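Long-range contacts in OTU domain-containing protein wMelOTU (Wolbachia pipientis wMel, PDB 6W9O), which probably removes ubiquitin from modified proteins as an OTU-family cysteine protease, a deubiquitinase likely to act as a bacterial effector: residues G51-D56 against L190-L195; N77-F82 against D127-I132; W90-I95 against E108-Y113; H142-Q147 against H183-G188. One frame throughout, in Å; residues are numbered along the deposited sequence. Where two conformers were deposited one is given.

Interaction 1: G51-D56 against L190-L195; sequences GSCFFD and LHFEPL
Phe192 lies against the first turn of the helix that starts at Cys53, and its side chain can be followed outward from the strand. CB sits 4.1 Å from the carbonyl O of Cys53. CG is anti to the carbonyl carbon, and the ring runs beside that of Phe54, both side chains pointing the same way. CD2 meets Phe54 CB at 3.8 Å, while Cys53 SG lies off the same rim, near the ring plane and 4.2 Å from CD2. At CE2 the neighbour is Phe54 CD1, 4.1 Å away. That carbon stands over one face of the Phe192 ring, offset toward the rim, which makes the pair T-shaped: centroids 5.5 Å apart, planes at 76°. The sequence and the pairing of a cysteine at a helix start with a histidine in the region of the last strand match the OTU cysteine proteases, where these elements supply the nucleophile and its histidine; Cys53 and His191 are therefore the probable catalytic pair. SG reaches toward the strand because chi1 is 64°, between backbone N and carbonyl carbon. It accepts a hydrogen bond from Phe192 N, 3.4 Å from SG, with 154° at the hydrogen, and Leu190 O lies 3.6 Å from SG. The imidazole of His191 does not touch the sulfur and instead packs edge-to-face with Trp123. Pro126, from helix 126-137, touches both phenylalanines, and Ile184 of the adjoining strand does the same.

Interaction 2: N77-F82 against D127-I132; sequences NDCREF and DVEGRI
Glu129 meets Cys79 through the aliphatic part of its side chain: CG is 3.6 Å from Cys79 SG and CB 3.8 Å. Its chain bends at chi2 (75°), and the carboxylate finds its partners outside the two segments, OE2 with Tyr113 OH and OE1 with Asp125 N. One turn further along, Ile132 makes the largest share of this helix's contact. Its CG2, anti to the backbone N, approaches Phe82 CB at 3.6 Å and also comes to 4.0 Å from Cys79 SG, filling the angle between the two side chains of helix 77-82. CG1 rides above the Phe82 ring, 3.7 Å from its centroid and only 12° off the normal, a CH-pi contact over the middle of the face. CD1 stays at about the same height but is shifted out toward the rim, 3.7 Å from Phe82 CD2. The short helical segments pass nearly at right angles (91°), with axes 9.8 Å apart, so the contact is made by few residues. These helices, 72-84 and 126-137, belong to the helical side of the OTU domain, and Phe91 of helix 89-95 packs on both Phe82 and Ile132. Asp78, at the margin, turns its carboxylate to Lys136 and Tyr137. With sulfur, aliphatic carbon and ring contacts but no hydrogen bond, the crossing relies on dispersion and apolar burial, while the buried carboxylates of Glu129 and Asp78 depend on partners beyond it.

Interaction 3: W90-I95 against E108-Y113; sequences WFTNAI and ETVDNY
In both Phe91 and Tyr113 CG is anti to the backbone N (chi1 172° and -180°), and each ring extends from its helix toward the other. Phe91 presents its edge: CZ stands 3.5 Å above the Tyr113 plane, over the ring centre, and CE2 lies 3.8 Å from Tyr113 CZ. The planes are at 88° and the centroids 4.9 Å apart, a close T-shaped stack with Tyr113 as the face. Ile95 passes Tyr113 at about a right angle, with CD1 4.0 Å from Tyr113 CB. The same CD1 is 3.9 Å from Thr109 CG2, a methyl that also rests 3.5 Å from the backbone O of Ile95. On the flank of the contact, methyl meets methyl where Thr92 CG2 lies 3.7 Å from Val110 CG2. Carbon contacts dominate, while Thr109 OG1 bonds to His105 O within its own helix. The segments cross nearly at right angles, helix 89-95 against helix 105-116. Inward, Ile132 of helix 126-137 and Ala83 of helix 72-84 touch both Phe91 and Tyr113, tying this outlying helical pair to the rest of the domain.

Interaction 4: H142-Q147 against H183-G188; sequences HVIENQ and HIINKG
Neighbouring parallel strands of the central mixed sheet meet here, His142 to Asn146 against His183 to Lys187, with His142 level with His183 and Glu145 with Asn186. Four backbone hydrogen bonds zip them together: Ile184 N to His142 O, Ile144 N to Ile184 O, Asn186 N to Ile144 O, and Asn146 N to Asn186 O. The shortest, Asn186 N to Ile144 O, is 2.7 Å. On the sheet face of Val143 and Ile184, Val143 CG2 lies beside Ile184 CG1 (4.0 Å) and Val143 CG1 meets Asn186 CB at 3.8 Å. Farther along this face, a water lies 3.0 Å from Asn186 OD1, with a weak link to Glu145 OE2; Asn186 ND2 instead holds His191 O and Gly189 O. The other face carries the two imidazoles, rim to rim with planes at 89°, where His142 ND1 and His183 ND1 are 2.8 Å apart. His142 ND1 lies in the plane of the His183 ring, and the angle at hydrogen is 161°. His142 NE2 is in turn bonded to His157 ND1. A nitrogen-to-nitrogen bond needs one protonated and one bare ND1, so the two buried rings, with His157 beyond them, probably have linked tautomers, and full protonation of both would be disfavoured.

From the N terminus, residues 51-56 open interaction 1, whose partner strand comes back only at 190-195; the other three contacts all nest within this widest loop. Inside it, helix 72-84 opens interaction 2, closed by helix 126-137, and interaction 3 is nested in turn between them, joining helices 89-95 and 105-116. Interaction 4 follows in series, opening at 142-147 after interaction 2 has closed and ending at 183-188. None of the loops cross. Interactions 2 and 3 make one continuous helical body. Interactions 1 and 4 share the sheet through adjacent strands 181-188 and 191-197, and interaction 1 touches helix 126-137, joining helices to sheet.

Interaction 1: G51-D56 against L190-L195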
# COMPACT_ATOMS: atom_id res chain seq x y z
N GLY A 51 4.28 12.42 5.36
CA GLY A 51 2.88 12.14 5.17
C GLY A 51 2.65 11.08 4.11
O GLY A 51 1.52 10.58 3.96
N SER A 52 3.68 10.77 3.30
CA SER A 52 3.54 9.83 2.20
C SER A 52 4.06 8.44 2.53
O SER A 52 4.29 7.65 1.60
CB SER A 52 4.25 10.37 0.96
OG SER A 52 3.50 11.51 0.50
N CYS A 53 4.15 8.07 3.82
CA CYS A 53 4.73 6.76 4.13
C CYS A 53 3.95 5.60 3.53
O CYS A 53 4.55 4.55 3.28
CB CYS A 53 4.82 6.56 5.65
SG CYS A 53 3.23 6.50 6.53
N PHE A 54 2.62 5.71 3.36
CA PHE A 54 1.91 4.58 2.76
C PHE A 54 2.37 4.38 1.34
O PHE A 54 2.72 3.25 0.94
CB PHE A 54 0.37 4.85 2.74
CG PHE A 54 -0.36 3.84 1.93
CD1 PHE A 54 -0.54 2.54 2.43
CD2 PHE A 54 -0.74 4.15 0.65
CE1 PHE A 54 -1.10 1.56 1.64
CE2 PHE A 54 -1.31 3.19 -0.16
CZ PHE A 54 -1.48 1.87 0.33
N PHE A 55 2.39 5.47 0.58
CA PHE A 55 2.77 5.39 -0.84
C PHE A 55 4.22 4.97 -0.99
O PHE A 55 4.56 4.16 -1.90
CB PHE A 55 2.54 6.76 -1.48
CG PHE A 55 1.09 7.19 -1.39
CD1 PHE A 55 0.14 6.69 -2.24
CD2 PHE A 55 0.71 8.09 -0.39
CE1 PHE A 55 -1.18 7.05 -2.13
CE2 PHE A 55 -0.62 8.46 -0.28
CZ PHE A 55 -1.56 7.95 -1.14
N ASP A 56 5.09 5.49 -0.13
CA ASP A 56 6.52 5.13 -0.20
C ASP A 56 6.74 3.68 0.19
O ASP A 56 7.62 3.00 -0.39
CB ASP A 56 7.31 6.06 0.71
CG ASP A 56 8.81 5.98 0.44
OD1 ASP A 56 9.18 6.17 -0.75
OD2 ASP A 56 9.63 5.85 1.40
N LEU A 190 -2.21 5.34 10.79
CA LEU A 190 -1.87 5.20 9.37
C LEU A 190 -0.36 5.31 9.13
O LEU A 190 0.08 5.86 8.12
CB LEU A 190 -2.62 6.22 8.50
CG LEU A 190 -4.13 5.94 8.33
CD1 LEU A 190 -4.77 6.99 7.45
CD2 LEU A 190 -4.40 4.52 7.73
N HIS A 191 0.43 4.79 10.07
CA HIS A 191 1.90 4.77 9.94
C HIS A 191 2.32 3.47 9.31
O HIS A 191 1.96 2.39 9.82
CB HIS A 191 2.51 4.88 11.34
CG HIS A 191 2.25 6.20 11.96
ND1 HIS A 191 3.21 7.20 12.02
CD2 HIS A 191 1.15 6.69 12.58
CE1 HIS A 191 2.69 8.25 12.65
NE2 HIS A 191 1.43 7.98 12.95
N PHE A 192 3.09 3.55 8.22
CA PHE A 192 3.50 2.35 7.49
C PHE A 192 4.99 2.37 7.20
O PHE A 192 5.60 3.43 7.03
CB PHE A 192 2.76 2.29 6.14
CG PHE A 192 1.27 2.17 6.30
CD1 PHE A 192 0.71 0.94 6.58
CD2 PHE A 192 0.47 3.30 6.21
CE1 PHE A 192 -0.66 0.83 6.80
CE2 PHE A 192 -0.92 3.23 6.45
CZ PHE A 192 -1.50 1.97 6.73
N GLU A 193 5.56 1.17 7.09
CA GLU A 193 6.91 0.94 6.58
C GLU A 193 6.84 -0.22 5.62
O GLU A 193 5.95 -1.06 5.71
CB GLU A 193 7.85 0.54 7.72
CG GLU A 193 8.23 1.66 8.72
CD GLU A 193 8.35 1.13 10.17
OE1 GLU A 193 7.38 0.51 10.66
OE2 GLU A 193 9.40 1.30 10.80
N PRO A 194 7.76 -0.31 4.66
CA PRO A 194 7.78 -1.46 3.74
C PRO A 194 8.35 -2.67 4.49
O PRO A 194 9.25 -2.57 5.32
CB PRO A 194 8.75 -1.00 2.62
CG PRO A 194 9.72 -0.12 3.33
CD PRO A 194 8.85 0.66 4.38
N LEU A 195 7.83 -3.88 4.14
CA LEU A 195 8.44 -5.12 4.62
C LEU A 195 9.19 -5.72 3.43
O LEU A 195 8.55 -6.08 2.44
CB LEU A 195 7.36 -6.08 5.12
CG LEU A 195 7.95 -7.36 5.70
CD1 LEU A 195 8.45 -7.04 7.12
CD2 LEU A 195 6.91 -8.49 5.76

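Interaction 2: N77-F82 against D127-I132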
# COMPACT_ATOMS: atom_id res chain seq x y z
N ASN A 77 -0.92 10.30 -7.89
CA ASN A 77 -1.60 10.68 -9.14
C ASN A 77 -2.47 9.55 -9.69
O ASN A 77 -3.53 9.82 -10.29
CB ASN A 77 -0.56 11.07 -10.18
CG ASN A 77 -1.20 11.78 -11.32
OD1 ASN A 77 -1.69 12.93 -11.16
ND2 ASN A 77 -1.20 11.14 -12.50
N ASP A 78 -2.06 8.30 -9.50
CA ASP A 78 -2.89 7.15 -9.92
C ASP A 78 -4.21 7.15 -9.16
O ASP A 78 -5.27 6.81 -9.71
CB ASP A 78 -2.18 5.83 -9.57
CG ASP A 78 -0.89 5.55 -10.41
OD1 ASP A 78 -0.76 6.07 -11.55
OD2 ASP A 78 -0.05 4.79 -9.86
N CYS A 79 -4.18 7.62 -7.91
CA CYS A 79 -5.42 7.65 -7.13
C CYS A 79 -6.28 8.82 -7.57
O CYS A 79 -7.50 8.69 -7.69
CB CYS A 79 -5.07 7.75 -5.64
SG CYS A 79 -4.26 6.20 -5.04
N ARG A 80 -5.65 9.97 -7.86
CA ARG A 80 -6.39 11.08 -8.44
C ARG A 80 -7.07 10.66 -9.73
O ARG A 80 -8.24 10.98 -9.97
CB ARG A 80 -5.43 12.25 -8.75
CG ARG A 80 -6.07 13.38 -9.47
CD ARG A 80 -5.03 14.47 -9.72
NE ARG A 80 -5.52 15.46 -10.65
CZ ARG A 80 -5.98 16.66 -10.27
NH1 ARG A 80 -5.98 16.99 -8.97
NH2 ARG A 80 -6.42 17.53 -11.18
N GLU A 81 -6.33 9.99 -10.61
CA GLU A 81 -6.91 9.59 -11.89
C GLU A 81 -8.05 8.60 -11.68
O GLU A 81 -9.08 8.70 -12.35
CB GLU A 81 -5.80 8.95 -12.74
CG GLU A 81 -4.81 10.00 -13.22
CD GLU A 81 -3.79 9.45 -14.21
OE1 GLU A 81 -3.59 8.21 -14.28
OE2 GLU A 81 -3.17 10.29 -14.90
N PHE A 82 -7.88 7.64 -10.77
CA PHE A 82 -8.98 6.74 -10.47
C PHE A 82 -10.25 7.50 -10.11
O PHE A 82 -11.35 7.19 -10.60
CB PHE A 82 -8.54 5.79 -9.35
CG PHE A 82 -9.57 4.78 -8.97
CD1 PHE A 82 -9.51 3.49 -9.47
CD2 PHE A 82 -10.60 5.12 -8.07
CE1 PHE A 82 -10.47 2.52 -9.12
CE2 PHE A 82 -11.53 4.17 -7.68
CZ PHE A 82 -11.50 2.86 -8.21
N ASP A 127 -7.19 0.68 2.65
CA ASP A 127 -8.51 0.27 2.23
C ASP A 127 -9.00 1.06 1.03
O ASP A 127 -9.96 0.63 0.37
CB ASP A 127 -9.53 0.47 3.33
CG ASP A 127 -9.31 -0.43 4.53
OD1 ASP A 127 -8.87 -1.59 4.38
OD2 ASP A 127 -9.62 0.05 5.66
N VAL A 128 -8.43 2.25 0.79
CA VAL A 128 -8.91 3.07 -0.32
C VAL A 128 -7.80 3.18 -1.37
O VAL A 128 -7.89 2.59 -2.47
CB VAL A 128 -9.39 4.47 0.13
CG1 VAL A 128 -9.92 5.23 -1.10
CG2 VAL A 128 -10.50 4.33 1.20
N GLU A 129 -6.75 3.91 -1.05
CA GLU A 129 -5.65 4.02 -2.00
C GLU A 129 -5.01 2.68 -2.25
O GLU A 129 -4.60 2.40 -3.38
CB GLU A 129 -4.62 5.01 -1.48
CG GLU A 129 -5.15 6.49 -1.53
CD GLU A 129 -6.16 6.80 -0.47
OE1 GLU A 129 -5.94 6.43 0.70
OE2 GLU A 129 -7.18 7.41 -0.83
N GLY A 130 -4.91 1.81 -1.23
CA GLY A 130 -4.32 0.48 -1.48
C GLY A 130 -5.13 -0.32 -2.49
O GLY A 130 -4.58 -0.93 -3.42
N ARG A 131 -6.45 -0.28 -2.39
CA ARG A 131 -7.31 -0.99 -3.33
C ARG A 131 -7.16 -0.44 -4.75
O ARG A 131 -7.08 -1.21 -5.73
CB ARG A 131 -8.76 -0.91 -2.84
CG ARG A 131 -9.71 -1.62 -3.78
CD ARG A 131 -11.11 -1.79 -3.09
NE ARG A 131 -12.03 -2.44 -4.01
CZ ARG A 131 -13.29 -2.74 -3.70
NH1 ARG A 131 -13.74 -2.45 -2.49
NH2 ARG A 131 -14.07 -3.32 -4.59
N ILE A 132 -7.06 0.89 -4.87
CA ILE A 132 -6.87 1.51 -6.19
C ILE A 132 -5.54 1.06 -6.79
O ILE A 132 -5.46 0.72 -7.98
CB ILE A 132 -6.90 3.05 -6.07
CG1 ILE A 132 -8.30 3.54 -5.69
CG2 ILE A 132 -6.35 3.68 -7.41
CD1 ILE A 132 -8.31 5.03 -5.21

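Interaction 3: W90-I95 against E108-Y113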
# COMPACT_ATOMS: atom_id res chain seq x y z
N TRP A 90 -17.89 1.44 -4.87
CA TRP A 90 -17.16 1.19 -3.62
C TRP A 90 -16.42 2.45 -3.18
O TRP A 90 -16.36 2.78 -1.98
CB TRP A 90 -16.21 -0.01 -3.72
CG TRP A 90 -14.91 0.23 -4.44
CD1 TRP A 90 -14.62 -0.13 -5.75
CD2 TRP A 90 -13.74 0.83 -3.92
NE1 TRP A 90 -13.37 0.27 -6.06
CE2 TRP A 90 -12.78 0.87 -4.96
CE3 TRP A 90 -13.41 1.42 -2.69
CZ2 TRP A 90 -11.49 1.40 -4.79
CZ3 TRP A 90 -12.15 1.97 -2.51
CH2 TRP A 90 -11.18 1.95 -3.55
N PHE A 91 -15.88 3.18 -4.14
CA PHE A 91 -14.99 4.29 -3.83
C PHE A 91 -15.78 5.46 -3.35
O PHE A 91 -15.45 6.03 -2.30
CB PHE A 91 -14.18 4.65 -5.10
CG PHE A 91 -13.37 5.91 -4.95
CD1 PHE A 91 -13.82 7.12 -5.46
CD2 PHE A 91 -12.20 5.84 -4.24
CE1 PHE A 91 -13.03 8.29 -5.27
CE2 PHE A 91 -11.39 7.00 -4.05
CZ PHE A 91 -11.82 8.19 -4.55
N THR A 92 -16.81 5.86 -4.08
CA THR A 92 -17.63 6.97 -3.62
C THR A 92 -18.30 6.62 -2.30
O THR A 92 -18.44 7.49 -1.43
CB THR A 92 -18.63 7.37 -4.70
OG1 THR A 92 -19.39 6.23 -5.17
CG2 THR A 92 -17.91 7.96 -5.89
N ASN A 93 -18.67 5.35 -2.11
CA ASN A 93 -19.27 4.93 -0.83
C ASN A 93 -18.26 5.10 0.31
O ASN A 93 -18.63 5.40 1.45
CB ASN A 93 -19.68 3.45 -0.87
CG ASN A 93 -20.93 3.16 -1.73
OD1 ASN A 93 -21.66 4.05 -2.14
ND2 ASN A 93 -21.15 1.88 -2.02
N ALA A 94 -16.99 4.88 0.05
CA ALA A 94 -16.00 4.83 1.12
C ALA A 94 -15.64 6.22 1.58
O ALA A 94 -15.31 6.43 2.76
CB ALA A 94 -14.70 4.16 0.64
N ILE A 95 -15.65 7.19 0.66
CA ILE A 95 -15.14 8.50 1.02
C ILE A 95 -16.25 9.49 1.32
O ILE A 95 -15.94 10.62 1.74
CB ILE A 95 -14.18 9.09 -0.03
CG1 ILE A 95 -14.95 9.37 -1.33
CG2 ILE A 95 -12.92 8.19 -0.21
CD1 ILE A 95 -14.19 10.23 -2.31
N GLU A 108 -19.04 16.67 -5.34
CA GLU A 108 -18.11 17.59 -4.69
C GLU A 108 -17.11 16.83 -3.83
O GLU A 108 -15.95 17.24 -3.70
CB GLU A 108 -18.86 18.61 -3.83
N THR A 109 -17.56 15.75 -3.20
CA THR A 109 -16.64 14.95 -2.40
C THR A 109 -15.56 14.34 -3.27
O THR A 109 -14.38 14.32 -2.89
CB THR A 109 -17.40 13.88 -1.61
OG1 THR A 109 -18.31 14.53 -0.70
CG2 THR A 109 -16.42 13.01 -0.84
N VAL A 110 -15.93 13.85 -4.45
CA VAL A 110 -14.92 13.31 -5.36
C VAL A 110 -13.99 14.41 -5.85
O VAL A 110 -12.78 14.22 -5.99
CB VAL A 110 -15.62 12.59 -6.53
CG1 VAL A 110 -14.63 12.27 -7.63
CG2 VAL A 110 -16.29 11.31 -6.01
N ASP A 111 -14.53 15.57 -6.16
CA ASP A 111 -13.66 16.65 -6.60
C ASP A 111 -12.71 17.09 -5.49
O ASP A 111 -11.53 17.34 -5.76
CB ASP A 111 -14.47 17.82 -7.15
CG ASP A 111 -15.15 17.46 -8.44
OD1 ASP A 111 -16.29 17.90 -8.63
OD2 ASP A 111 -14.55 16.71 -9.24
N ASN A 112 -13.19 17.19 -4.25
CA ASN A 112 -12.28 17.49 -3.14
C ASN A 112 -11.17 16.46 -3.04
O ASN A 112 -10.00 16.82 -2.83
CB ASN A 112 -13.04 17.55 -1.83
CG ASN A 112 -13.98 18.71 -1.76
OD1 ASN A 112 -14.85 18.76 -0.89
ND2 ASN A 112 -13.81 19.66 -2.68
N TYR A 113 -11.52 15.17 -3.19
CA TYR A 113 -10.51 14.10 -3.15
C TYR A 113 -9.45 14.31 -4.21
O TYR A 113 -8.25 14.12 -3.94
CB TYR A 113 -11.20 12.74 -3.38
CG TYR A 113 -10.24 11.55 -3.36
CD1 TYR A 113 -9.53 11.16 -4.50
CD2 TYR A 113 -10.03 10.83 -2.19
CE1 TYR A 113 -8.65 10.08 -4.46
CE2 TYR A 113 -9.15 9.75 -2.15
CZ TYR A 113 -8.48 9.37 -3.30
OH TYR A 113 -7.60 8.28 -3.27

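Interaction 4: H142-Q147 against H183-G188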
# COMPACT_ATOMS: atom_id res chain seq x y z
N HIS A 142 -0.44 -6.98 1.22
CA HIS A 142 -0.45 -7.60 2.54
C HIS A 142 -0.02 -6.55 3.55
O HIS A 142 1.03 -5.90 3.39
CB HIS A 142 0.59 -8.72 2.51
CG HIS A 142 0.89 -9.33 3.86
ND1 HIS A 142 2.18 -9.68 4.20
CD2 HIS A 142 0.11 -9.57 4.95
CE1 HIS A 142 2.17 -10.20 5.42
NE2 HIS A 142 0.92 -10.11 5.91
N VAL A 143 -0.88 -6.31 4.55
CA VAL A 143 -0.58 -5.37 5.63
C VAL A 143 -0.46 -6.19 6.90
O VAL A 143 -1.38 -6.95 7.24
CB VAL A 143 -1.67 -4.30 5.78
CG1 VAL A 143 -1.21 -3.30 6.84
CG2 VAL A 143 -1.96 -3.60 4.44
N ILE A 144 0.65 -6.04 7.62
CA ILE A 144 0.77 -6.61 8.97
C ILE A 144 0.37 -5.50 9.93
O ILE A 144 1.04 -4.45 9.96
CB ILE A 144 2.20 -7.05 9.24
CG1 ILE A 144 2.65 -8.12 8.24
CG2 ILE A 144 2.27 -7.65 10.64
CD1 ILE A 144 4.11 -8.68 8.49
N GLU A 145 -0.73 -5.69 10.66
CA GLU A 145 -1.24 -4.67 11.58
C GLU A 145 -0.93 -5.11 12.99
O GLU A 145 -1.29 -6.22 13.38
CB GLU A 145 -2.76 -4.57 11.47
CG GLU A 145 -3.27 -4.08 10.17
CD GLU A 145 -4.75 -3.67 10.24
OE1 GLU A 145 -5.29 -3.54 11.36
OE2 GLU A 145 -5.36 -3.45 9.16
N ASN A 146 -0.34 -4.24 13.78
CA ASN A 146 -0.28 -4.52 15.21
C ASN A 146 -1.60 -4.14 15.88
O ASN A 146 -2.28 -3.20 15.45
CB ASN A 146 0.92 -3.82 15.83
CG ASN A 146 2.21 -4.46 15.39
OD1 ASN A 146 2.76 -4.12 14.33
ND2 ASN A 146 2.65 -5.46 16.14
N GLN A 147 -2.00 -4.94 16.86
CA GLN A 147 -3.19 -4.66 17.67
C GLN A 147 -3.12 -5.52 18.91
O GLN A 147 -2.16 -6.27 19.09
CB GLN A 147 -4.48 -4.94 16.89
N HIS A 183 4.14 -6.02 0.39
CA HIS A 183 4.06 -6.18 1.85
C HIS A 183 4.43 -4.90 2.56
O HIS A 183 5.48 -4.33 2.29
CB HIS A 183 5.06 -7.27 2.34
CG HIS A 183 4.88 -8.59 1.66
ND1 HIS A 183 4.07 -9.58 2.18
CD2 HIS A 183 5.47 -9.09 0.55
CE1 HIS A 183 4.13 -10.64 1.36
NE2 HIS A 183 4.99 -10.37 0.38
N ILE A 184 3.58 -4.49 3.52
CA ILE A 184 3.89 -3.33 4.35
C ILE A 184 3.48 -3.65 5.77
O ILE A 184 2.68 -4.55 6.03
CB ILE A 184 3.22 -2.03 3.85
CG1 ILE A 184 1.71 -2.13 4.07
CG2 ILE A 184 3.57 -1.76 2.37
CD1 ILE A 184 0.99 -0.85 3.56
N ILE A 185 4.07 -2.92 6.70
CA ILE A 185 3.79 -3.13 8.13
C ILE A 185 3.23 -1.86 8.72
O ILE A 185 3.67 -0.75 8.38
CB ILE A 185 5.01 -3.71 8.87
CG1 ILE A 185 4.71 -4.04 10.34
CG2 ILE A 185 6.22 -2.83 8.73
CD1 ILE A 185 5.71 -5.17 10.88
N ASN A 186 2.19 -2.01 9.54
CA ASN A 186 1.40 -0.89 10.10
C ASN A 186 1.55 -0.93 11.62
O ASN A 186 0.86 -1.70 12.31
CB ASN A 186 -0.04 -1.09 9.65
CG ASN A 186 -1.03 -0.06 10.19
OD1 ASN A 186 -2.21 -0.38 10.37
ND2 ASN A 186 -0.57 1.16 10.45
N LYS A 187 2.44 -0.10 12.18
CA LYS A 187 2.61 -0.15 13.63
C LYS A 187 1.42 0.41 14.40
O LYS A 187 1.17 0.01 15.53
CB LYS A 187 3.90 0.52 14.05
CG LYS A 187 3.94 1.99 13.73
CD LYS A 187 5.14 2.64 14.46
CE LYS A 187 5.48 3.99 13.89
NZ LYS A 187 6.96 4.26 14.04
N GLY A 188 0.67 1.31 13.77
CA GLY A 188 -0.45 1.95 14.46
C GLY A 188 -0.96 3.07 13.58
O GLY A 188 -0.22 3.56 12.73
O HOH W 1 -3.82 -0.82 7.87
O HOH W 2 -1.79 -1.20 13.58